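Local coordinates for protein leucyl-tRNA synthetase subunit alpha (Aquifex aeolicus, PDB 3O0A) that forms the CP1 hydrolytic domain of the synthetase that attaches leucine to its tRNA, and probably clears wrongly attached amino acids from that tRNA by hydrolysis, at residues A[29-32]-A[38-41]; A[53-58]-A[151-156]; A[137-142]-A[147-152]. All blocks are in the same frame, centred on the assembly; numbering follows the deposited sequence.

Interaction 1. Residues A[29-32]-A[38-41]; sequences KETL and IYID
Leu32, in the helical segment 29-32, and Ile38, in the extended segment 38-41, bring the two backbones together, with their CA atoms 6.0 Å apart. The chain leaves the helix, turns sharply and comes back past it as a strand, so only the near ends of the two segments meet. Further along, Ile40 and Asp41 have already moved off from the helix. Leu32 and Ile38 make the inner contact: CD1 of Leu32 lies 3.9 Å from CD1 of Ile38, and the same Ile38 methyl sits 4.0 Å from CB of Leu32. The leucine is thus touched both at its root and at one branch tip, while its side chain and that of Ile38 pass at a slant. This is a helix-turn-strand connection, helix 26-35 leading into strand 37-44, an outermost strand of the small antiparallel sheet it forms with 6-13 and 211-213. Backbone bonds tie Ile38 to Val12 and Ile40 to Phe10, and Leu32 packs on Leu21 and Val24 as well. On the more exposed side, Thr31 sets its methyl against Tyr39. CG2 of Thr31 lies 3.8 Å from CE2 of Tyr39 and equally far from CD2, so it meets one edge of the ring close to the ring plane instead of covering a face. The methyl is anti to the Thr31 backbone N, a rotation that sends it to the ring and leaves OG1 beside that N. Tyr39 OH hydrogen-bonds to Glu35 and Arg37, which pins the far end of the ring, and the tyrosine also makes a cation-pi contact with Arg9.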
loop_
_atom_site.group_PDB
_atom_site.type_symbol
_atom_site.label_atom_id
_atom_site.label_comp_id
_atom_site.label_asym_id
_atom_site.label_seq_id
_atom_site.Cartn_x
_atom_site.Cartn_y
_atom_site.Cartn_z
ATOM N N LYS A 29 -16.097 2.444 13.605
ATOM C CA LYS A 29 -16.382 3.736 14.227
ATOM C C LYS A 29 -15.595 3.935 15.524
ATOM O O LYS A 29 -15.077 5.016 15.785
ATOM C CB LYS A 29 -17.892 3.888 14.477
ATOM C CG LYS A 29 -18.246 5.079 15.332
ATOM C CD LYS A 29 -19.749 5.220 15.494
ATOM C CE LYS A 29 -20.099 6.126 16.663
ATOM N NZ LYS A 29 -20.082 5.402 17.974
ATOM N N GLU A 30 -15.508 2.872 16.315
ATOM C CA GLU A 30 -14.791 2.880 17.584
ATOM C C GLU A 30 -13.333 3.326 17.378
ATOM O O GLU A 30 -12.867 4.249 18.043
ATOM C CB GLU A 30 -14.856 1.485 18.218
ATOM C CG GLU A 30 -16.240 1.046 18.733
ATOM C CD GLU A 30 -17.215 0.576 17.653
ATOM O OE1 GLU A 30 -16.828 0.439 16.453
ATOM O OE2 GLU A 30 -18.397 0.335 18.031
ATOM N N THR A 31 -12.640 2.701 16.426
ATOM C CA THR A 31 -11.241 3.031 16.136
ATOM C C THR A 31 -11.101 4.436 15.553
ATOM O O THR A 31 -10.159 5.176 15.892
ATOM C CB THR A 31 -10.603 1.961 15.208
ATOM O OG1 THR A 31 -10.553 0.710 15.912
ATOM C CG2 THR A 31 -9.194 2.338 14.791
ATOM N N LEU A 32 -12.031 4.798 14.669
ATOM C CA LEU A 32 -12.023 6.115 14.059
ATOM C C LEU A 32 -12.123 7.206 15.127
ATOM O O LEU A 32 -11.361 8.162 15.115
ATOM C CB LEU A 32 -13.167 6.254 13.051
ATOM C CG LEU A 32 -13.289 7.615 12.363
ATOM C CD1 LEU A 32 -12.048 7.944 11.552
ATOM C CD2 LEU A 32 -14.536 7.659 11.480
ATOM N N ILE A 38 -8.133 5.011 10.307
ATOM C CA ILE A 38 -8.722 3.842 9.648
ATOM C C ILE A 38 -7.565 2.968 9.213
ATOM O O ILE A 38 -6.741 3.386 8.410
ATOM C CB ILE A 38 -9.597 4.216 8.425
ATOM C CG1 ILE A 38 -10.771 5.129 8.856
ATOM C CG2 ILE A 38 -10.094 2.936 7.697
ATOM C CD1 ILE A 38 -11.853 4.473 9.692
ATOM N N TYR A 39 -7.468 1.773 9.783
ATOM C CA TYR A 39 -6.307 0.929 9.501
ATOM C C TYR A 39 -6.427 0.203 8.173
ATOM O O TYR A 39 -7.497 -0.311 7.843
ATOM C CB TYR A 39 -6.098 -0.081 10.622
ATOM C CG TYR A 39 -5.458 0.536 11.847
ATOM C CD1 TYR A 39 -4.084 0.810 11.869
ATOM C CD2 TYR A 39 -6.208 0.842 12.974
ATOM C CE1 TYR A 39 -3.475 1.364 12.989
ATOM C CE2 TYR A 39 -5.600 1.404 14.107
ATOM C CZ TYR A 39 -4.237 1.664 14.098
ATOM O OH TYR A 39 -3.618 2.218 15.194
ATOM N N ILE A 40 -5.305 0.133 7.455
ATOM C CA ILE A 40 -5.194 -0.716 6.266
ATOM C C ILE A 40 -4.073 -1.704 6.531
ATOM O O ILE A 40 -2.894 -1.380 6.377
ATOM C CB ILE A 40 -4.880 0.126 5.011
ATOM C CG1 ILE A 40 -5.937 1.219 4.834
ATOM C CG2 ILE A 40 -4.799 -0.742 3.749
ATOM C CD1 ILE A 40 -5.629 2.504 5.549
ATOM N N ASP A 41 -4.447 -2.911 6.922
ATOM C CA ASP A 41 -3.444 -3.933 7.196
ATOM C C ASP A 41 -2.988 -4.540 5.876
ATOM O O ASP A 41 -3.812 -4.911 5.027
ATOM C CB ASP A 41 -4.006 -5.040 8.078
ATOM C CG ASP A 41 -4.348 -4.576 9.486
ATOM O OD1 ASP A 41 -3.836 -3.526 9.941
ATOM O OD2 ASP A 41 -5.136 -5.299 10.140
#

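Interaction 2. Residues A[53-58]-A[151-156]; sequences ATFVVL and EFAKKY
Phe55 and Phe152 carry the aromatic part of this contact. Their planes are close to parallel, 27° apart, yet the rings are slid so far past one another that they barely overlap, with centroids 5.8 Å apart. The closest atoms are CE2 of Phe55 and CD2 of Phe152, 3.5 Å apart, and CZ of Phe55 lies 3.9 Å from that same CD2. Phe55 has CG lodged between the backbone N and the carbonyl carbon (chi1 59°), a crowded position that carries the ring off the strand and over to the helix. Phe152 reaches back with CG anti to its own N. CD2 of Tyr156, four residues on, lies 3.4 Å above the Phe152 ring plane, toward the rim, and backs one face of that ring.

The aliphatic part is smaller. The methyl CB of Ala153 sits 4.1 Å from CE1 of Phe55, so the far flank of this ring meets the next residue along the helix. One phenylalanine is therefore touched by two consecutive helix residues, and the contact is wholly apolar and buried.

Polar groups nearby are occupied elsewhere: Thr54 OG1 bonds to the carbonyl O of Pro159, and the backbone of Phe55 pairs with Cys141. In the fold, helix 147-156 lies across one face of the mixed sheet. Strand 55-58 runs there between 121-127 and 138-141; Phe152 also touches Ala127 and Tyr129, while Leu58 turns to helix 64-74 on the other side.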
loop_
_atom_site.group_PDB
_atom_site.type_symbol
_atom_site.label_atom_id
_atom_site.label_comp_id
_atom_site.label_asym_id
_atom_site.label_seq_id
_atom_site.Cartn_x
_atom_site.Cartn_y
_atom_site.Cartn_z
ATOM N N ALA A 53 7.807 2.088 0.383
ATOM C CA ALA A 53 6.404 2.106 -0.030
ATOM C C ALA A 53 6.017 3.519 -0.440
ATOM O O ALA A 53 6.124 4.456 0.351
ATOM C CB ALA A 53 5.482 1.564 1.086
ATOM N N THR A 54 5.611 3.674 -1.696
ATOM C CA THR A 54 5.224 5.000 -2.202
ATOM C C THR A 54 3.735 5.104 -2.522
ATOM O O THR A 54 3.244 6.182 -2.905
ATOM C CB THR A 54 6.057 5.403 -3.431
ATOM O OG1 THR A 54 5.829 4.473 -4.494
ATOM C CG2 THR A 54 7.545 5.424 -3.090
ATOM N N PHE A 55 3.036 3.971 -2.406
ATOM C CA PHE A 55 1.576 3.931 -2.481
ATOM C C PHE A 55 1.055 2.605 -1.938
ATOM O O PHE A 55 1.838 1.673 -1.699
ATOM C CB PHE A 55 1.053 4.228 -3.916
ATOM C CG PHE A 55 1.537 3.281 -4.985
ATOM C CD1 PHE A 55 2.826 3.385 -5.517
ATOM C CD2 PHE A 55 0.664 2.345 -5.535
ATOM C CE1 PHE A 55 3.251 2.531 -6.539
ATOM C CE2 PHE A 55 1.079 1.486 -6.557
ATOM C CZ PHE A 55 2.379 1.579 -7.055
ATOM N N VAL A 56 -0.254 2.566 -1.688
ATOM C CA VAL A 56 -0.948 1.388 -1.200
ATOM C C VAL A 56 -2.012 1.026 -2.221
ATOM O O VAL A 56 -2.649 1.921 -2.782
ATOM C CB VAL A 56 -1.588 1.692 0.183
ATOM C CG1 VAL A 56 -2.526 0.572 0.650
ATOM C CG2 VAL A 56 -0.487 1.947 1.223
ATOM N N VAL A 57 -2.196 -0.271 -2.475
ATOM C CA VAL A 57 -3.267 -0.722 -3.375
ATOM C C VAL A 57 -4.187 -1.738 -2.695
ATOM O O VAL A 57 -3.720 -2.714 -2.111
ATOM C CB VAL A 57 -2.726 -1.338 -4.689
ATOM C CG1 VAL A 57 -3.879 -1.930 -5.502
ATOM C CG2 VAL A 57 -1.989 -0.284 -5.526
ATOM N N LEU A 58 -5.495 -1.494 -2.774
ATOM C CA LEU A 58 -6.498 -2.439 -2.315
ATOM C C LEU A 58 -7.024 -3.183 -3.525
ATOM O O LEU A 58 -7.251 -2.581 -4.579
ATOM C CB LEU A 58 -7.675 -1.690 -1.678
ATOM C CG LEU A 58 -7.537 -1.191 -0.229
ATOM C CD1 LEU A 58 -6.212 -0.520 0.060
ATOM C CD2 LEU A 58 -8.731 -0.303 0.159
ATOM N N GLU A 151 5.580 -1.309 -12.808
ATOM C CA GLU A 151 4.777 -1.129 -14.025
ATOM C C GLU A 151 3.531 -0.280 -13.767
ATOM O O GLU A 151 3.159 0.561 -14.594
ATOM C CB GLU A 151 4.399 -2.491 -14.602
ATOM C CG GLU A 151 5.592 -3.249 -15.179
ATOM C CD GLU A 151 5.352 -4.748 -15.316
ATOM O OE1 GLU A 151 4.344 -5.271 -14.786
ATOM O OE2 GLU A 151 6.195 -5.409 -15.950
ATOM N N PHE A 152 2.894 -0.496 -12.620
ATOM C CA PHE A 152 1.771 0.338 -12.216
ATOM C C PHE A 152 2.209 1.786 -12.013
ATOM O O PHE A 152 1.531 2.706 -12.472
ATOM C CB PHE A 152 1.100 -0.198 -10.951
ATOM C CG PHE A 152 -0.241 0.438 -10.669
ATOM C CD1 PHE A 152 -1.395 -0.046 -11.284
ATOM C CD2 PHE A 152 -0.345 1.526 -9.801
ATOM C CE1 PHE A 152 -2.639 0.545 -11.032
ATOM C CE2 PHE A 152 -1.586 2.120 -9.542
ATOM C CZ PHE A 152 -2.728 1.624 -10.158
ATOM N N ALA A 153 3.342 1.982 -11.338
ATOM C CA ALA A 153 3.863 3.326 -11.074
ATOM C C ALA A 153 4.226 4.058 -12.368
ATOM O O ALA A 153 4.016 5.264 -12.477
ATOM C CB ALA A 153 5.067 3.274 -10.122
ATOM N N LYS A 154 4.768 3.316 -13.330
ATOM C CA LYS A 154 5.113 3.865 -14.641
ATOM C C LYS A 154 3.867 4.396 -15.354
ATOM O O LYS A 154 3.871 5.513 -15.891
ATOM C CB LYS A 154 5.805 2.801 -15.498
ATOM C CG LYS A 154 6.321 3.323 -16.824
ATOM C CD LYS A 154 6.799 2.198 -17.735
ATOM C CE LYS A 154 7.356 2.748 -19.035
ATOM N NZ LYS A 154 8.631 3.486 -18.816
ATOM N N LYS A 155 2.809 3.586 -15.353
ATOM C CA LYS A 155 1.551 3.937 -16.015
ATOM C C LYS A 155 0.883 5.147 -15.363
ATOM O O LYS A 155 0.397 6.042 -16.058
ATOM C CB LYS A 155 0.598 2.732 -16.032
ATOM C CG LYS A 155 -0.847 3.012 -16.503
ATOM C CD LYS A 155 -0.939 3.552 -17.910
ATOM C CE LYS A 155 -2.354 4.049 -18.195
ATOM N NZ LYS A 155 -2.488 4.637 -19.562
ATOM N N TYR A 156 0.865 5.181 -14.032
ATOM C CA TYR A 156 0.113 6.218 -13.333
ATOM C C TYR A 156 0.954 7.316 -12.678
ATOM O O TYR A 156 0.454 8.060 -11.838
ATOM C CB TYR A 156 -0.867 5.585 -12.332
ATOM C CG TYR A 156 -1.981 4.812 -13.000
ATOM C CD1 TYR A 156 -3.061 5.474 -13.600
ATOM C CD2 TYR A 156 -1.968 3.421 -13.032
ATOM C CE1 TYR A 156 -4.095 4.765 -14.216
ATOM C CE2 TYR A 156 -3.003 2.699 -13.643
ATOM C CZ TYR A 156 -4.059 3.382 -14.229
ATOM O OH TYR A 156 -5.069 2.681 -14.840
#

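Interaction 3. Residues A[137-142]-A[147-152]; sequences GAIMCV and QRDWEF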
loop_
_atom_site.group_PDB
_atom_site.type_symbol
_atom_site.label_atom_id
_atom_site.label_comp_id
_atom_site.label_asym_id
_atom_site.label_seq_id
_atom_site.Cartn_x
_atom_site.Cartn_y
_atom_site.Cartn_z
ATOM N N GLY A 137 -5.595 -8.718 1.081
ATOM C CA GLY A 137 -6.264 -8.066 -0.050
ATOM C C GLY A 137 -5.861 -6.612 -0.253
ATOM O O GLY A 137 -6.431 -5.920 -1.101
ATOM N N ALA A 138 -4.895 -6.152 0.539
ATOM C CA ALA A 138 -4.281 -4.834 0.370
ATOM C C ALA A 138 -2.777 -5.001 0.457
ATOM O O ALA A 138 -2.270 -5.787 1.270
ATOM C CB ALA A 138 -4.751 -3.874 1.431
ATOM N N ILE A 139 -2.062 -4.281 -0.396
ATOM C CA ILE A 139 -0.605 -4.399 -0.413
ATOM C C ILE A 139 0.051 -3.027 -0.283
ATOM O O ILE A 139 -0.531 -1.999 -0.666
ATOM C CB ILE A 139 -0.096 -5.141 -1.693
ATOM C CG1 ILE A 139 -0.455 -4.367 -2.969
ATOM C CG2 ILE A 139 -0.651 -6.582 -1.743
ATOM C CD1 ILE A 139 0.389 -4.758 -4.199
ATOM N N MET A 140 1.261 -3.018 0.270
ATOM C CA MET A 140 2.126 -1.861 0.109
ATOM C C MET A 140 2.870 -1.989 -1.207
ATOM O O MET A 140 3.295 -3.090 -1.607
ATOM C CB MET A 140 3.091 -1.708 1.277
ATOM C CG MET A 140 4.184 -2.758 1.328
ATOM S SD MET A 140 5.144 -2.522 2.828
ATOM C CE MET A 140 6.584 -3.490 2.376
ATOM N N CYS A 141 3.003 -0.867 -1.904
ATOM C CA CYS A 141 3.620 -0.901 -3.212
ATOM C C CYS A 141 4.968 -0.197 -3.223
ATOM O O CYS A 141 5.088 0.959 -2.828
ATOM C CB CYS A 141 2.667 -0.327 -4.260
ATOM S SG CYS A 141 1.096 -1.227 -4.316
ATOM N N VAL A 142 5.972 -0.931 -3.687
ATOM C CA VAL A 142 7.362 -0.507 -3.647
ATOM C C VAL A 142 7.880 -0.659 -5.088
ATOM O O VAL A 142 8.507 -1.670 -5.435
ATOM C CB VAL A 142 8.181 -1.357 -2.650
ATOM C CG1 VAL A 142 9.643 -0.868 -2.551
ATOM C CG2 VAL A 142 7.511 -1.346 -1.260
ATOM N N GLN A 147 8.311 -5.642 -9.496
ATOM C CA GLN A 147 8.068 -5.427 -10.920
ATOM C C GLN A 147 6.623 -5.064 -11.247
ATOM O O GLN A 147 6.386 -4.180 -12.071
ATOM C CB GLN A 147 8.530 -6.628 -11.758
ATOM C CG GLN A 147 8.464 -6.380 -13.263
ATOM C CD GLN A 147 9.336 -5.217 -13.722
ATOM O OE1 GLN A 147 10.378 -4.930 -13.134
ATOM N NE2 GLN A 147 8.915 -4.554 -14.794
ATOM N N ARG A 148 5.669 -5.743 -10.609
ATOM C CA ARG A 148 4.244 -5.431 -10.786
ATOM C C ARG A 148 3.982 -3.978 -10.365
ATOM O O ARG A 148 3.296 -3.237 -11.070
ATOM C CB ARG A 148 3.354 -6.388 -9.975
ATOM C CG ARG A 148 3.671 -7.879 -10.125
ATOM C CD ARG A 148 2.934 -8.484 -11.309
ATOM N NE ARG A 148 2.957 -9.948 -11.295
ATOM C CZ ARG A 148 3.811 -10.706 -11.985
ATOM N NH1 ARG A 148 4.736 -10.146 -12.761
ATOM N NH2 ARG A 148 3.740 -12.035 -11.907
ATOM N N ASP A 149 4.557 -3.571 -9.230
ATOM C CA ASP A 149 4.367 -2.211 -8.701
ATOM C C ASP A 149 5.080 -1.172 -9.565
ATOM O O ASP A 149 4.614 -0.044 -9.721
ATOM C CB ASP A 149 4.886 -2.106 -7.255
ATOM C CG ASP A 149 4.107 -2.974 -6.265
ATOM O OD1 ASP A 149 2.920 -3.311 -6.497
ATOM O OD2 ASP A 149 4.683 -3.306 -5.215
ATOM N N TRP A 150 6.240 -1.544 -10.096
ATOM C CA TRP A 150 7.005 -0.662 -10.960
ATOM C C TRP A 150 6.185 -0.295 -12.199
ATOM O O TRP A 150 6.094 0.873 -12.571
ATOM C CB TRP A 150 8.301 -1.346 -11.391
ATOM C CG TRP A 150 9.190 -0.460 -12.173
ATOM C CD1 TRP A 150 10.201 0.321 -11.694
ATOM C CD2 TRP A 150 9.168 -0.263 -13.594
ATOM N NE1 TRP A 150 10.808 0.996 -12.725
ATOM C CE2 TRP A 150 10.189 0.662 -13.901
ATOM C CE3 TRP A 150 8.377 -0.770 -14.632
ATOM C CZ2 TRP A 150 10.455 1.083 -15.215
ATOM C CZ3 TRP A 150 8.639 -0.347 -15.944
ATOM C CH2 TRP A 150 9.668 0.572 -16.216
ATOM N N GLU A 151 5.580 -1.309 -12.808
ATOM C CA GLU A 151 4.777 -1.129 -14.025
ATOM C C GLU A 151 3.531 -0.280 -13.767
ATOM O O GLU A 151 3.159 0.561 -14.594
ATOM C CB GLU A 151 4.399 -2.491 -14.602
ATOM C CG GLU A 151 5.592 -3.249 -15.179
ATOM C CD GLU A 151 5.352 -4.748 -15.316
ATOM O OE1 GLU A 151 4.344 -5.271 -14.786
ATOM O OE2 GLU A 151 6.195 -5.409 -15.950
ATOM N N PHE A 152 2.894 -0.496 -12.620
ATOM C CA PHE A 152 1.771 0.338 -12.216
ATOM C C PHE A 152 2.209 1.786 -12.013
ATOM O O PHE A 152 1.531 2.706 -12.472
ATOM C CB PHE A 152 1.100 -0.198 -10.951
ATOM C CG PHE A 152 -0.241 0.438 -10.669
ATOM C CD1 PHE A 152 -1.395 -0.046 -11.284
ATOM C CD2 PHE A 152 -0.345 1.526 -9.801
ATOM C CE1 PHE A 152 -2.639 0.545 -11.032
ATOM C CE2 PHE A 152 -1.586 2.120 -9.542
ATOM C CZ PHE A 152 -2.728 1.624 -10.158
HETATM O O HOH W 1 4.350 -4.942 -3.228
#
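Cys141 and Asp149 stand where the two backbones come nearest, CA to CA 5.7 Å, as strand 138-141 and the opening turns of the helix pass 9.4 Å apart between axes at a signed crossing angle of -75°. Asp149 reaches across to Cys141 and Val142 and dominates the contact. Its OD2 accepts a hydrogen bond from Val142 N at 3.1 Å; the N-H points fairly straight at the oxygen, but approaches it from 46° out of the carboxylate plane. A water 2.6 Å from Asp149 OD2 also lies 2.7 Å from Met140 O and can bridge the two. The carboxylate leans on the strand as well, CB of Cys141 being 3.6 Å from CG of Asp149. OD1, the other oxygen, has CD1 of Ile139 beside it at 3.7 Å and takes a hydrogen bond from Tyr129 OH.

Strand, short loop and helix make a tight strand-to-helix connection, in which Asp146 OD1 accepts from Asp149 N. Asp149 sits in the Asp-Gln-Arg-Asp sequence of the family, and probably corresponds to the aspartate that in related editing domains holds the amino group of the misattached amino acid. With an alanine here, Val142 N and Tyr129 OH would probably each lose this acceptor, and the water would lose one of its anchors. CG of Asp149 lies beside its own backbone N, anti to the carbonyl carbon (chi1 -65°), which swings the carboxylate to the strand. Away from it, Gln147 NE2 donates to Glu151 OE2 across one turn, at 3.1 Å.

Along the chain, interaction 1 closes first, before interaction 2 opens at strand 55-58; interactions 2 and 3 both end on helix 147-156, sharing Glu151 and Phe152. The centres of interactions 2 and 3 are only about 5 Å apart, and strands 55-58 and 138-141 are neighbours in the mixed sheet, so one helix is anchored to two adjacent strands. The centre of interaction 1 is about 22 to 23 Å from the centres of the other two, at the three-stranded antiparallel sheet, where strand 37-44 belongs. Even so, its Ile40 packs on Val56 and Leu58 of interaction 2 and on Ala138 of interaction 3, so the two sheets pack against each other within the editing domain.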